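PDB 4O6R: aldehyde dehydrogenase from Burkholderia cenocepacia, which probably oxidises aldehydes to the corresponding carboxylic acids using NAD+ or NADP+, and holds adenosine monophosphate in its nucleotide-binding pocket. Local coordinates for residues 239-244 with 252-257; 164-169 with 228-233; 288-293 with 416-421; 54-59 with 205-210; 114-119 with 466-471. All blocks are in the same frame, centred on the assembly; numbering follows the deposited sequence.

Contact 1: 239-244 with 252-257. With AMP (adenosine monophosphate), chain E.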
# COMPACT_ATOMS: atom_id res chain seq x y z
N ARG A 239 0.02 31.34 9.70
CA ARG A 239 -0.43 31.46 11.11
C ARG A 239 -1.89 31.94 11.21
O ARG A 239 -2.69 31.40 11.97
CB ARG A 239 0.49 32.39 11.92
CG ARG A 239 1.90 31.86 12.11
CD ARG A 239 2.66 32.56 13.23
NE ARG A 239 3.96 31.92 13.43
CZ ARG A 239 5.09 32.27 12.83
NH1 ARG A 239 5.13 33.30 12.02
NH2 ARG A 239 6.20 31.57 13.04
N ARG A 240 -2.26 32.91 10.38
CA ARG A 240 -3.62 33.42 10.32
C ARG A 240 -4.63 32.37 9.80
O ARG A 240 -5.77 32.31 10.27
CB ARG A 240 -3.69 34.68 9.44
CG ARG A 240 -2.86 35.85 9.96
CD ARG A 240 -3.35 37.23 9.49
NE ARG A 240 -3.28 37.40 8.04
CZ ARG A 240 -2.20 37.81 7.35
NH1 ARG A 240 -1.04 38.10 7.95
NH2 ARG A 240 -2.27 37.93 6.02
N ILE A 241 -4.20 31.53 8.86
CA ILE A 241 -5.01 30.40 8.39
C ILE A 241 -5.28 29.45 9.53
O ILE A 241 -6.40 29.03 9.75
CB ILE A 241 -4.32 29.61 7.25
CG1 ILE A 241 -4.16 30.48 5.99
CG2 ILE A 241 -5.09 28.34 6.93
CD1 ILE A 241 -5.46 30.97 5.36
N VAL A 242 -4.22 29.09 10.25
CA VAL A 242 -4.34 28.22 11.41
C VAL A 242 -5.32 28.80 12.41
O VAL A 242 -6.23 28.10 12.86
CB VAL A 242 -2.97 27.91 12.03
CG1 VAL A 242 -3.12 27.17 13.35
CG2 VAL A 242 -2.16 27.06 11.06
N GLU A 243 -5.17 30.09 12.71
CA GLU A 243 -6.06 30.73 13.66
C GLU A 243 -7.52 30.65 13.20
O GLU A 243 -8.40 30.37 13.98
CB GLU A 243 -5.63 32.18 13.94
CG GLU A 243 -6.16 32.76 15.24
CD GLU A 243 -7.54 33.36 15.13
OE1 GLU A 243 -8.09 33.39 13.99
OE2 GLU A 243 -8.11 33.82 16.17
N ALA A 244 -7.76 30.89 11.93
CA ALA A 244 -9.11 30.88 11.37
C ALA A 244 -9.71 29.49 11.42
O ALA A 244 -10.92 29.36 11.57
CB ALA A 244 -9.10 31.34 9.92
N VAL A 252 -6.24 21.48 7.84
CA VAL A 252 -5.36 22.52 7.34
C VAL A 252 -4.16 21.91 6.59
O VAL A 252 -3.55 20.92 7.04
CB VAL A 252 -4.86 23.40 8.50
CG1 VAL A 252 -3.88 24.47 8.01
CG2 VAL A 252 -6.02 24.06 9.22
N GLN A 253 -3.84 22.49 5.45
CA GLN A 253 -2.60 22.19 4.73
C GLN A 253 -1.86 23.52 4.47
O GLN A 253 -2.47 24.53 4.10
CB GLN A 253 -2.93 21.46 3.42
CG GLN A 253 -1.75 21.19 2.51
CD GLN A 253 -2.15 20.36 1.30
OE1 GLN A 253 -3.32 19.91 1.18
NE2 GLN A 253 -1.20 20.14 0.40
N LEU A 254 -0.54 23.51 4.65
CA LEU A 254 0.24 24.76 4.58
C LEU A 254 1.53 24.52 3.83
O LEU A 254 2.28 23.61 4.18
CB LEU A 254 0.61 25.25 5.98
CG LEU A 254 -0.51 25.52 6.98
CD1 LEU A 254 0.02 25.72 8.40
CD2 LEU A 254 -1.35 26.70 6.54
N GLU A 255 1.77 25.31 2.80
CA GLU A 255 3.09 25.35 2.15
C GLU A 255 3.57 26.76 2.22
O GLU A 255 3.03 27.65 1.57
CB GLU A 255 3.11 24.94 0.67
CG GLU A 255 4.53 24.91 0.08
CD GLU A 255 4.95 26.13 -0.77
OE1 GLU A 255 5.29 27.23 -0.26
OE2 GLU A 255 5.05 25.96 -2.00
N LEU A 256 4.61 27.01 3.03
CA LEU A 256 4.91 28.35 3.57
C LEU A 256 6.32 28.92 3.31
O LEU A 256 6.87 29.65 4.15
CB LEU A 256 4.68 28.38 5.08
CG LEU A 256 3.33 27.93 5.61
CD1 LEU A 256 3.35 28.08 7.12
CD2 LEU A 256 2.21 28.76 5.01
N GLY A 257 6.88 28.62 2.14
CA GLY A 257 8.14 29.20 1.73
C GLY A 257 9.36 28.38 2.13
O GLY A 257 9.27 27.38 2.88
P AMP E . 0.50 35.85 1.11
O1P AMP E . 1.22 34.68 1.68
O2P AMP E . -0.21 36.68 2.19
O3P AMP E . 1.35 36.63 0.08
O5' AMP E . -0.75 35.31 0.17
C5' AMP E . -0.86 34.14 -0.70
C4' AMP E . -2.37 33.95 -1.01
O4' AMP E . -3.11 34.08 0.22
C3' AMP E . -3.03 34.95 -1.96
O3' AMP E . -4.03 34.38 -2.86
C2' AMP E . -3.63 35.99 -0.99
O2' AMP E . -4.69 36.83 -1.50
C1' AMP E . -4.08 35.13 0.19
N9 AMP E . -4.20 35.84 1.51
C8 AMP E . -3.59 37.00 1.91
N7 AMP E . -3.98 37.34 3.18
C5 AMP E . -4.84 36.39 3.64
C6 AMP E . -5.61 36.11 4.88
N6 AMP E . -5.57 36.92 5.95
N1 AMP E . -6.39 35.01 4.96
C2 AMP E . -6.46 34.18 3.91
N3 AMP E . -5.80 34.37 2.75
C4 AMP E . -4.98 35.42 2.53
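Ile-241 reaches from helix 235-245 toward Val-252 and Leu-254 on strand 251-255, and its branches divide their contacts between the strand and the nucleotide. From CB, which faces the strand, the CG2 methyl rests against both aliphatic side chains: CG2 of Ile-241 lies 4.1 Å from Leu-254 CD2 and 4.2 Å from Val-252 CG1. The other branch turns elsewhere, because CG1 is anti to the carbonyl carbon (chi1 -65°). It passes against Phe-231 of the preceding strand, and the terminal CD1 of Ile-241 ends 3.7 Å from AMP C2, out of the plane of the adenine and just past its C2 rim.

One residue on, Val-242 crosses Leu-254 at about a right angle, with Val-242 CG2 meeting Leu-254 CD1 at 3.7 Å. Leu-254 thus offers one methyl to each helix residue. No hydrogen bond spans the two segments.

Arg-240 leaves the strand aside and meets the base instead. Its chain, bent at chi3, brings NE to 3.1 Å from AMP N6, while its NH2 stands 3.4 Å from AMP N7, which lies in the guanidinium plane at the group's edge.

The axes of the two short segments run almost antiparallel (177°) with a closest approach of 9.4 Å. This is the second half of a beta-alpha-beta unit, strand 228-232, helix 235-245 and strand 251-255, in the Rossmann-like nucleotide-binding domain of the aldehyde dehydrogenase family.

Contact 2: 164-169 with 228-233. With AMP (adenosine monophosphate), chain E.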
# COMPACT_ATOMS: atom_id res chain seq x y z
N SER A 164 -3.89 22.96 -11.10
CA SER A 164 -3.76 21.51 -11.18
C SER A 164 -3.25 20.91 -9.87
O SER A 164 -3.77 19.89 -9.42
CB SER A 164 -2.87 21.11 -12.34
OG SER A 164 -1.50 21.42 -12.12
N TRP A 165 -2.25 21.52 -9.25
CA TRP A 165 -1.71 20.95 -8.00
C TRP A 165 -2.76 20.86 -6.89
O TRP A 165 -2.82 19.91 -6.12
CB TRP A 165 -0.54 21.77 -7.50
CG TRP A 165 0.71 21.66 -8.30
CD1 TRP A 165 0.86 21.23 -9.59
CD2 TRP A 165 2.01 22.04 -7.86
NE1 TRP A 165 2.19 21.30 -9.97
CE2 TRP A 165 2.91 21.80 -8.92
CE3 TRP A 165 2.52 22.49 -6.63
CZ2 TRP A 165 4.30 22.00 -8.79
CZ3 TRP A 165 3.90 22.72 -6.51
CH2 TRP A 165 4.76 22.48 -7.59
N LYS A 166 -3.58 21.91 -6.81
CA LYS A 166 -4.66 22.00 -5.84
C LYS A 166 -5.89 21.17 -6.19
O LYS A 166 -6.35 20.33 -5.40
CB LYS A 166 -5.09 23.44 -5.74
CG LYS A 166 -4.06 24.34 -5.13
CD LYS A 166 -3.90 24.06 -3.67
CE LYS A 166 -2.45 24.01 -3.35
NZ LYS A 166 -2.24 23.50 -1.97
N MET A 167 -6.43 21.43 -7.37
CA MET A 167 -7.71 20.88 -7.73
C MET A 167 -7.64 19.44 -8.20
O MET A 167 -8.61 18.71 -8.04
CB MET A 167 -8.43 21.75 -8.75
CG MET A 167 -8.74 23.13 -8.18
SD MET A 167 -10.01 24.02 -9.10
CE MET A 167 -9.03 24.67 -10.46
N GLY A 168 -6.51 19.03 -8.77
CA GLY A 168 -6.36 17.63 -9.19
C GLY A 168 -6.71 16.62 -8.10
O GLY A 168 -7.65 15.84 -8.26
N PRO A 169 -5.98 16.62 -6.98
CA PRO A 169 -6.29 15.65 -5.97
C PRO A 169 -7.63 15.90 -5.30
O PRO A 169 -8.32 14.93 -4.99
CB PRO A 169 -5.12 15.76 -4.98
CG PRO A 169 -4.51 17.09 -5.20
CD PRO A 169 -4.74 17.36 -6.66
N LYS A 228 -11.81 21.62 4.93
CA LYS A 228 -10.35 21.72 4.85
C LYS A 228 -9.98 23.00 4.14
O LYS A 228 -10.66 23.41 3.18
CB LYS A 228 -9.75 20.52 4.12
CG LYS A 228 -8.23 20.57 3.99
CD LYS A 228 -7.65 19.33 3.32
CE LYS A 228 -6.20 19.62 2.98
NZ LYS A 228 -5.52 18.54 2.23
N ILE A 229 -8.91 23.63 4.61
CA ILE A 229 -8.37 24.78 3.95
C ILE A 229 -6.92 24.48 3.60
O ILE A 229 -6.18 23.94 4.45
CB ILE A 229 -8.47 26.05 4.82
CG1 ILE A 229 -7.97 27.30 4.09
CG2 ILE A 229 -7.73 25.88 6.14
CD1 ILE A 229 -8.90 27.79 2.99
N ALA A 230 -6.55 24.79 2.36
CA ALA A 230 -5.20 24.59 1.87
C ALA A 230 -4.63 25.93 1.45
O ALA A 230 -5.28 26.67 0.67
CB ALA A 230 -5.18 23.60 0.73
N PHE A 231 -3.45 26.27 1.97
CA PHE A 231 -2.87 27.57 1.76
C PHE A 231 -1.38 27.47 1.42
O PHE A 231 -0.61 26.71 2.06
CB PHE A 231 -3.07 28.46 3.00
CG PHE A 231 -2.30 29.76 2.93
CD1 PHE A 231 -2.82 30.83 2.27
CD2 PHE A 231 -1.05 29.87 3.52
CE1 PHE A 231 -2.11 32.03 2.18
CE2 PHE A 231 -0.32 31.05 3.44
CZ PHE A 231 -0.85 32.12 2.76
N THR A 232 -1.00 28.25 0.41
CA THR A 232 0.40 28.40 0.00
C THR A 232 0.67 29.87 0.04
O THR A 232 -0.09 30.65 -0.57
CB THR A 232 0.58 27.87 -1.42
OG1 THR A 232 0.32 26.47 -1.43
CG2 THR A 232 1.95 28.13 -1.99
N GLY A 233 1.74 30.27 0.73
CA GLY A 233 2.06 31.69 0.90
C GLY A 233 3.00 31.92 2.07
O GLY A 233 3.78 31.03 2.40
P AMP E . 0.50 35.85 1.11
O1P AMP E . 1.22 34.68 1.68
O2P AMP E . -0.21 36.68 2.19
O3P AMP E . 1.35 36.63 0.08
O5' AMP E . -0.75 35.31 0.17
C5' AMP E . -0.86 34.14 -0.70
C4' AMP E . -2.37 33.95 -1.01
O4' AMP E . -3.11 34.08 0.22
C3' AMP E . -3.03 34.95 -1.96
O3' AMP E . -4.03 34.38 -2.86
C2' AMP E . -3.63 35.99 -0.99
O2' AMP E . -4.69 36.83 -1.50
C1' AMP E . -4.08 35.13 0.19
N9 AMP E . -4.20 35.84 1.51
C8 AMP E . -3.59 37.00 1.91
N7 AMP E . -3.98 37.34 3.18
C5 AMP E . -4.84 36.39 3.64
C6 AMP E . -5.61 36.11 4.88
N6 AMP E . -5.57 36.92 5.95
N1 AMP E . -6.39 35.01 4.96
C2 AMP E . -6.46 34.18 3.91
N3 AMP E . -5.80 34.37 2.75
C4 AMP E . -4.98 35.42 2.53
O HOH W 1 -0.96 23.94 0.58
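Lys-166 of helix 159-172 meets Ala-230 and Thr-232 of strand 228-232 through the end of its side chain alone. The direct contacts are loose: Lys-166 NZ lies 4.0 Å from the CB methyl of Ala-230 and equally far from Thr-232 OG1. A chain bent at chi2 and chi3 curls the ammonium group over to the strand, although its CB is not aimed there.

The polar link is indirect. A water accepts a weak hydrogen bond from Lys-166 NZ at 2.9 Å and gives a weak one to Phe-231 O; a third weak bond, to Thr-232 OG1, is long at 3.5 Å. The stronger partner of the lysine is Glu-467, with which it forms a salt bridge, so the water bridge supplements a charge already paired.

The remaining interactions are with the nucleotide. Phe-231 points away from the helix, with CG anti to its own N (chi1 171°), and turns its ring edge to the ribose: CE1 of Phe-231 is 3.0 Å from AMP O4', in the ring plane. Beyond the strand end, Gly-233 CA comes within 3.2 Å of AMP O1P.

Strand 228-232 runs parallel to its sheet neighbours 138-153 and 251-255. Helix 159-172 packs on the face bearing Ala-230 and Thr-232, while its own Ser-164 and Pro-169 touch helix 102-123.

Contact 3: 288-293 with 416-421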
# COMPACT_ATOMS: atom_id res chain seq x y z
N ALA A 288 9.74 31.25 -6.77
CA ALA A 288 9.47 29.86 -6.57
C ALA A 288 9.85 29.56 -5.14
O ALA A 288 10.95 29.86 -4.71
CB ALA A 288 10.30 29.00 -7.54
N CYS A 289 8.94 28.97 -4.39
CA CYS A 289 9.24 28.71 -3.00
C CYS A 289 10.35 27.65 -2.86
O CYS A 289 10.98 27.58 -1.81
CB CYS A 289 7.97 28.32 -2.24
SG CYS A 289 6.63 29.55 -2.33
N ILE A 290 10.60 26.87 -3.92
CA ILE A 290 11.74 25.93 -3.93
C ILE A 290 12.99 26.41 -4.64
O ILE A 290 13.90 25.61 -4.93
CB ILE A 290 11.35 24.57 -4.55
CG1 ILE A 290 10.68 24.76 -5.92
CG2 ILE A 290 10.47 23.84 -3.56
CD1 ILE A 290 10.55 23.46 -6.73
N ALA A 291 13.06 27.71 -4.92
CA ALA A 291 14.22 28.27 -5.60
C ALA A 291 15.48 27.94 -4.85
O ALA A 291 15.49 27.96 -3.63
CB ALA A 291 14.09 29.77 -5.70
N GLY A 292 16.56 27.66 -5.59
CA GLY A 292 17.88 27.46 -5.01
C GLY A 292 18.49 28.80 -4.63
O GLY A 292 19.44 29.26 -5.27
N SER A 293 17.97 29.40 -3.55
CA SER A 293 18.36 30.78 -3.20
C SER A 293 19.64 30.91 -2.37
O SER A 293 20.12 32.05 -2.15
CB SER A 293 17.22 31.51 -2.48
OG SER A 293 16.73 30.74 -1.37
N TYR A 416 13.58 27.63 7.57
CA TYR A 416 12.81 26.95 6.55
C TYR A 416 13.32 25.54 6.32
O TYR A 416 14.46 25.22 6.65
CB TYR A 416 12.96 27.73 5.24
CG TYR A 416 12.44 29.13 5.33
CD1 TYR A 416 11.08 29.36 5.32
CD2 TYR A 416 13.28 30.22 5.45
CE1 TYR A 416 10.58 30.63 5.39
CE2 TYR A 416 12.78 31.50 5.53
CZ TYR A 416 11.42 31.69 5.48
OH TYR A 416 10.85 32.92 5.55
N GLY A 417 12.45 24.70 5.76
CA GLY A 417 12.80 23.34 5.35
C GLY A 417 11.85 22.82 4.26
O GLY A 417 11.03 21.91 4.50
N LEU A 418 11.92 23.41 3.07
CA LEU A 418 11.04 23.04 1.98
C LEU A 418 11.83 22.13 1.02
O LEU A 418 11.77 20.90 1.17
CB LEU A 418 10.46 24.30 1.31
CG LEU A 418 9.43 24.07 0.22
CD1 LEU A 418 8.27 23.25 0.73
CD2 LEU A 418 8.92 25.42 -0.25
N GLY A 419 12.60 22.71 0.09
CA GLY A 419 13.46 21.94 -0.80
C GLY A 419 14.92 22.17 -0.49
O GLY A 419 15.26 23.00 0.33
N SER A 420 15.78 21.41 -1.15
CA SER A 420 17.21 21.40 -0.94
C SER A 420 17.82 20.55 -2.05
O SER A 420 17.13 19.81 -2.74
CB SER A 420 17.57 20.75 0.42
OG SER A 420 17.34 19.36 0.34
N GLY A 421 19.11 20.69 -2.26
CA GLY A 421 19.79 19.81 -3.17
C GLY A 421 21.28 19.97 -3.13
O GLY A 421 21.81 20.86 -2.45
O HOH W 2 13.40 25.44 -0.61
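Residues 288-293 form the end of the cysteine signature of the aldehyde dehydrogenase family, and there Cys-289 and Ile-290 rest against Leu-418 of the loop 416-421. One leucine methyl does most of the touching: in the conformer described here, Leu-418 CD2 is 3.6 Å from Cys-289 CB and 3.4 Å from the carbonyl O of Cys-289. The cysteine is modelled in two conformers.

Ile-290 comes at the leucine obliquely, its CG2 methyl 3.9 Å from Leu-418 CG. Its CG1 takes the crowded position between backbone N and carbonyl carbon (chi1 51°), which leaves CG2 as the branch facing Leu-418. The backbones are close here too, Ile-290 CA and Gly-419 CA standing 5.4 Å apart. A water lies between the two segments, accepting a 2.9 Å hydrogen bond from Gly-419 N and giving at most a weak one to Cys-289 O.

A type I turn from Ala-288 to Ala-291, closed by the bond from Ala-291 N to Ala-288 O (3.0 Å), shapes the cysteine segment. Glu-255 touches both Cys-289 and Leu-418. A cysteine in this signature loop is the active-site nucleophile in relatives, and Cys-289 probably has that role here.

Contact 4: 54-59 with 205-210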
# COMPACT_ATOMS: atom_id res chain seq x y z
N VAL A 54 -19.41 28.54 -1.39
CA VAL A 54 -19.47 27.40 -0.49
C VAL A 54 -20.87 26.77 -0.53
O VAL A 54 -21.00 25.56 -0.57
CB VAL A 54 -19.06 27.77 0.94
CG1 VAL A 54 -19.29 26.60 1.90
CG2 VAL A 54 -17.59 28.20 0.99
N ASP A 55 -21.92 27.58 -0.56
CA ASP A 55 -23.28 27.04 -0.75
C ASP A 55 -23.39 26.16 -2.01
O ASP A 55 -23.94 25.06 -1.98
CB ASP A 55 -24.31 28.17 -0.81
CG ASP A 55 -24.55 28.82 0.55
OD1 ASP A 55 -23.95 28.37 1.55
OD2 ASP A 55 -25.35 29.79 0.60
N ALA A 56 -22.88 26.66 -3.12
CA ALA A 56 -22.91 25.90 -4.38
C ALA A 56 -22.14 24.58 -4.29
O ALA A 56 -22.63 23.54 -4.71
CB ALA A 56 -22.36 26.75 -5.51
N ALA A 57 -20.93 24.64 -3.72
CA ALA A 57 -20.14 23.45 -3.51
C ALA A 57 -20.80 22.46 -2.56
O ALA A 57 -20.69 21.25 -2.77
CB ALA A 57 -18.75 23.82 -3.01
N THR A 58 -21.50 22.96 -1.53
CA THR A 58 -22.21 22.10 -0.61
C THR A 58 -23.35 21.35 -1.32
O THR A 58 -23.51 20.14 -1.18
CB THR A 58 -22.75 22.93 0.56
OG1 THR A 58 -21.65 23.54 1.23
CG2 THR A 58 -23.52 22.05 1.53
N ARG A 59 -24.15 22.10 -2.08
CA ARG A 59 -25.24 21.47 -2.86
C ARG A 59 -24.72 20.40 -3.84
O ARG A 59 -25.36 19.39 -4.06
CB ARG A 59 -26.01 22.54 -3.65
CG ARG A 59 -26.81 23.47 -2.74
CD ARG A 59 -27.81 24.30 -3.52
NE ARG A 59 -27.16 25.17 -4.51
CZ ARG A 59 -26.74 26.41 -4.28
NH1 ARG A 59 -26.89 26.99 -3.09
NH2 ARG A 59 -26.18 27.10 -5.26
N VAL A 205 -19.30 22.24 -8.58
CA VAL A 205 -18.20 21.36 -8.20
C VAL A 205 -16.91 22.16 -8.03
O VAL A 205 -16.13 21.88 -7.12
CB VAL A 205 -18.04 20.20 -9.20
CG1 VAL A 205 -16.77 19.37 -8.95
CG2 VAL A 205 -19.24 19.30 -9.10
N VAL A 206 -16.70 23.17 -8.88
CA VAL A 206 -15.53 24.05 -8.79
C VAL A 206 -16.03 25.49 -8.84
O VAL A 206 -16.74 25.88 -9.80
CB VAL A 206 -14.55 23.83 -9.96
CG1 VAL A 206 -13.39 24.83 -9.91
CG2 VAL A 206 -14.02 22.42 -9.91
N ASN A 207 -15.66 26.26 -7.83
CA ASN A 207 -16.02 27.66 -7.76
C ASN A 207 -14.76 28.51 -7.56
O ASN A 207 -13.94 28.22 -6.67
CB ASN A 207 -17.01 27.90 -6.64
CG ASN A 207 -18.15 26.92 -6.69
OD1 ASN A 207 -19.17 27.19 -7.31
ND2 ASN A 207 -17.98 25.77 -6.07
N ILE A 208 -14.60 29.52 -8.39
CA ILE A 208 -13.44 30.41 -8.34
C ILE A 208 -13.83 31.81 -7.85
O ILE A 208 -14.71 32.45 -8.44
CB ILE A 208 -12.76 30.55 -9.72
CG1 ILE A 208 -12.58 29.18 -10.36
CG2 ILE A 208 -11.42 31.26 -9.60
CD1 ILE A 208 -11.64 28.25 -9.63
N VAL A 209 -13.16 32.28 -6.80
CA VAL A 209 -13.51 33.55 -6.17
C VAL A 209 -12.28 34.44 -5.94
O VAL A 209 -11.83 34.62 -4.82
CB VAL A 209 -14.31 33.32 -4.89
CG1 VAL A 209 -15.70 32.80 -5.24
CG2 VAL A 209 -13.62 32.33 -3.99
N PRO A 210 -11.70 34.98 -7.03
CA PRO A 210 -10.61 35.92 -6.87
C PRO A 210 -11.08 37.13 -6.06
O PRO A 210 -12.20 37.62 -6.26
CB PRO A 210 -10.29 36.37 -8.30
CG PRO A 210 -11.05 35.46 -9.21
CD PRO A 210 -12.23 34.98 -8.40
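The two ends of the Asn-207 side-chain amide each meet one alanine methyl of helix 47-66, and this is the tight part of the contact. Asn-207 OD1 sits 3.7 Å from Ala-56 CB, while Asn-207 ND2 is the same distance from Ala-57 CB. Just before strand 206-208 the backbones draw together, with Ala-57 CA only 5.5 Å from Val-205 CA.

Elsewhere on the helix segment the packing gives way to solvent. Asp-55, Thr-58 and Arg-59 are exposed; Thr-58 OG1 turns back to donate to Val-54 O (2.8 Å), meeting it from above the carbonyl plane. Arg-59 nevertheless forms a salt bridge with Asp-16, whose N also bonds Asn-207.

Neither end of the buried amide spends its polarity on the alanines: OD1 accepts from Asp-16 N, and ND2 donates to Gly-204 O and Val-177 O. Held at both ends, the amide can hardly rotate, which implies that a polar group satisfied elsewhere can pack its two ends against apolar methyls.

Contact 5: 114-119 with 466-471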
# COMPACT_ATOMS: atom_id res chain seq x y z
N ALA A 114 -1.28 20.44 -17.43
CA ALA A 114 -1.92 19.30 -18.09
C ALA A 114 -1.50 17.94 -17.48
O ALA A 114 -2.34 17.08 -17.22
CB ALA A 114 -1.65 19.35 -19.58
N ALA A 115 -0.21 17.77 -17.27
CA ALA A 115 0.33 16.53 -16.73
C ALA A 115 -0.23 16.21 -15.36
O ALA A 115 -0.54 15.06 -15.06
CB ALA A 115 1.85 16.60 -16.66
N CYS A 116 -0.38 17.23 -14.53
CA CYS A 116 -0.89 17.03 -13.18
C CYS A 116 -2.38 16.68 -13.19
O CYS A 116 -2.78 15.76 -12.50
CB CYS A 116 -0.62 18.26 -12.31
SG CYS A 116 -1.03 18.01 -10.56
N PHE A 117 -3.20 17.39 -13.98
CA PHE A 117 -4.59 17.01 -14.10
C PHE A 117 -4.68 15.58 -14.67
O PHE A 117 -5.52 14.81 -14.23
CB PHE A 117 -5.39 17.99 -14.95
CG PHE A 117 -5.86 19.21 -14.20
CD1 PHE A 117 -6.71 19.10 -13.10
CD2 PHE A 117 -5.49 20.49 -14.62
CE1 PHE A 117 -7.16 20.23 -12.44
CE2 PHE A 117 -5.95 21.62 -13.95
CZ PHE A 117 -6.79 21.48 -12.86
N ARG A 118 -3.84 15.24 -15.65
CA ARG A 118 -3.91 13.91 -16.24
C ARG A 118 -3.55 12.84 -15.20
O ARG A 118 -4.26 11.86 -15.09
CB ARG A 118 -3.05 13.78 -17.48
CG ARG A 118 -3.08 12.39 -18.09
CD ARG A 118 -2.43 12.37 -19.45
NE ARG A 118 -3.12 13.24 -20.40
CZ ARG A 118 -2.61 14.34 -20.95
NH1 ARG A 118 -1.38 14.75 -20.66
NH2 ARG A 118 -3.35 15.03 -21.83
N TYR A 119 -2.49 13.08 -14.43
CA TYR A 119 -2.11 12.15 -13.35
C TYR A 119 -3.31 11.89 -12.43
O TYR A 119 -3.65 10.75 -12.16
CB TYR A 119 -0.93 12.69 -12.55
CG TYR A 119 -0.49 11.79 -11.43
CD1 TYR A 119 0.46 10.80 -11.64
CD2 TYR A 119 -1.03 11.92 -10.15
CE1 TYR A 119 0.89 9.98 -10.62
CE2 TYR A 119 -0.58 11.10 -9.10
CZ TYR A 119 0.36 10.12 -9.35
OH TYR A 119 0.81 9.29 -8.33
N ARG A 466 1.15 17.45 1.94
CA ARG A 466 1.88 17.26 0.69
C ARG A 466 0.98 17.44 -0.53
O ARG A 466 -0.18 16.97 -0.53
CB ARG A 466 2.51 15.87 0.66
CG ARG A 466 3.61 15.66 1.68
CD ARG A 466 4.87 16.43 1.26
NE ARG A 466 5.99 16.28 2.18
CZ ARG A 466 6.18 16.97 3.30
NH1 ARG A 466 5.32 17.89 3.70
NH2 ARG A 466 7.29 16.75 4.02
N GLU A 467 1.52 18.11 -1.53
CA GLU A 467 0.96 18.08 -2.87
C GLU A 467 1.47 16.80 -3.52
O GLU A 467 2.49 16.29 -3.11
CB GLU A 467 1.41 19.27 -3.75
CG GLU A 467 1.70 20.61 -3.09
CD GLU A 467 0.53 21.54 -2.99
OE1 GLU A 467 -0.52 21.25 -3.57
OE2 GLU A 467 0.68 22.58 -2.32
N MET A 468 0.74 16.34 -4.54
CA MET A 468 1.12 15.25 -5.42
C MET A 468 0.90 13.85 -4.83
O MET A 468 0.88 13.62 -3.62
CB MET A 468 2.58 15.38 -5.87
CG MET A 468 3.00 16.76 -6.36
SD MET A 468 1.91 17.41 -7.63
CE MET A 468 3.00 18.64 -8.30
N GLY A 469 0.71 12.90 -5.73
CA GLY A 469 0.79 11.50 -5.38
C GLY A 469 -0.34 10.96 -4.54
O GLY A 469 -1.36 11.61 -4.32
N PHE A 470 -0.12 9.75 -4.07
CA PHE A 470 -1.01 9.15 -3.07
C PHE A 470 -1.06 9.98 -1.79
O PHE A 470 -2.05 9.97 -1.08
CB PHE A 470 -0.58 7.73 -2.75
CG PHE A 470 -0.84 6.77 -3.88
CD1 PHE A 470 -2.10 6.25 -4.08
CD2 PHE A 470 0.18 6.43 -4.77
CE1 PHE A 470 -2.35 5.37 -5.12
CE2 PHE A 470 -0.06 5.54 -5.79
CZ PHE A 470 -1.32 5.01 -5.96
N GLU A 471 0.01 10.67 -1.49
CA GLU A 471 0.06 11.52 -0.32
C GLU A 471 -1.02 12.61 -0.36
O GLU A 471 -1.71 12.84 0.65
CB GLU A 471 1.44 12.11 -0.15
CG GLU A 471 2.50 11.07 0.18
CD GLU A 471 3.12 10.38 -1.04
OE1 GLU A 471 2.67 10.56 -2.21
OE2 GLU A 471 4.12 9.65 -0.85
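Extended first torsions send Cys-116 and Tyr-119 of helix 102-123 straight at residues 466-471: SG of Cys-116 and CG of Tyr-119 both stand anti to their backbone N (chi1 -173° and 180°). From the other segment Met-468 answers with a chain bent at chi2 (-52°), which folds its sulfur back toward the helix.

The two sulfurs meet in an apolar contact, Cys-116 SG lying 4.2 Å from Met-468 SD. One helical turn further on, Tyr-119 reaches past the methionine to the backbone of Gly-469. Its OH is 3.7 Å from Gly-469 CA, and its ring carbon CE2 is 4.0 Å from the same CA and from Gly-469 N. The tyrosine thus meets the CA of a glycine with positive phi, and Glu-471 OE1 fills the position where a side chain on that glycine would begin. No hydrogen bond crosses between the segments.

The tyrosine is also part of a subunit interface, since its ring makes a cation-pi contact with Lys-126 of a neighbouring subunit; Pro-452 of its own chain packs against it as well. Helix 159-172 lies beside both segments, with Ser-164 touching Cys-116 and Trp-165 touching Met-468. Helix 102-123 is thus packed against helix 159-172 and residues 468-470, while Phe-117 fits against helix 69-85.

Contacts 1 and 2 share the central sheet, their strands being neighbours bonded through Glu-255 N to Phe-231 O (2.9 Å), and both touch AMP; their centres are 12 Å apart. Contact 5 closes a long loop of chain around contacts 1, 2 and 3, and joins contact 2 by the salt bridge from Lys-166 NZ to Glu-467 OE2 (3.1 Å). Contact 4 meets contact 2 where Met-167 SD packs 3.6 Å from Val-206 CG1. Contact 3 approaches the nucleotide-binding region through Glu-255, which in the conformer described touches Cys-289 (both residues are modelled in two conformers); the cysteine side chain is about 8 Å from AMP, nearest atoms, placing the probable catalytic site beside the nucleotide pocket.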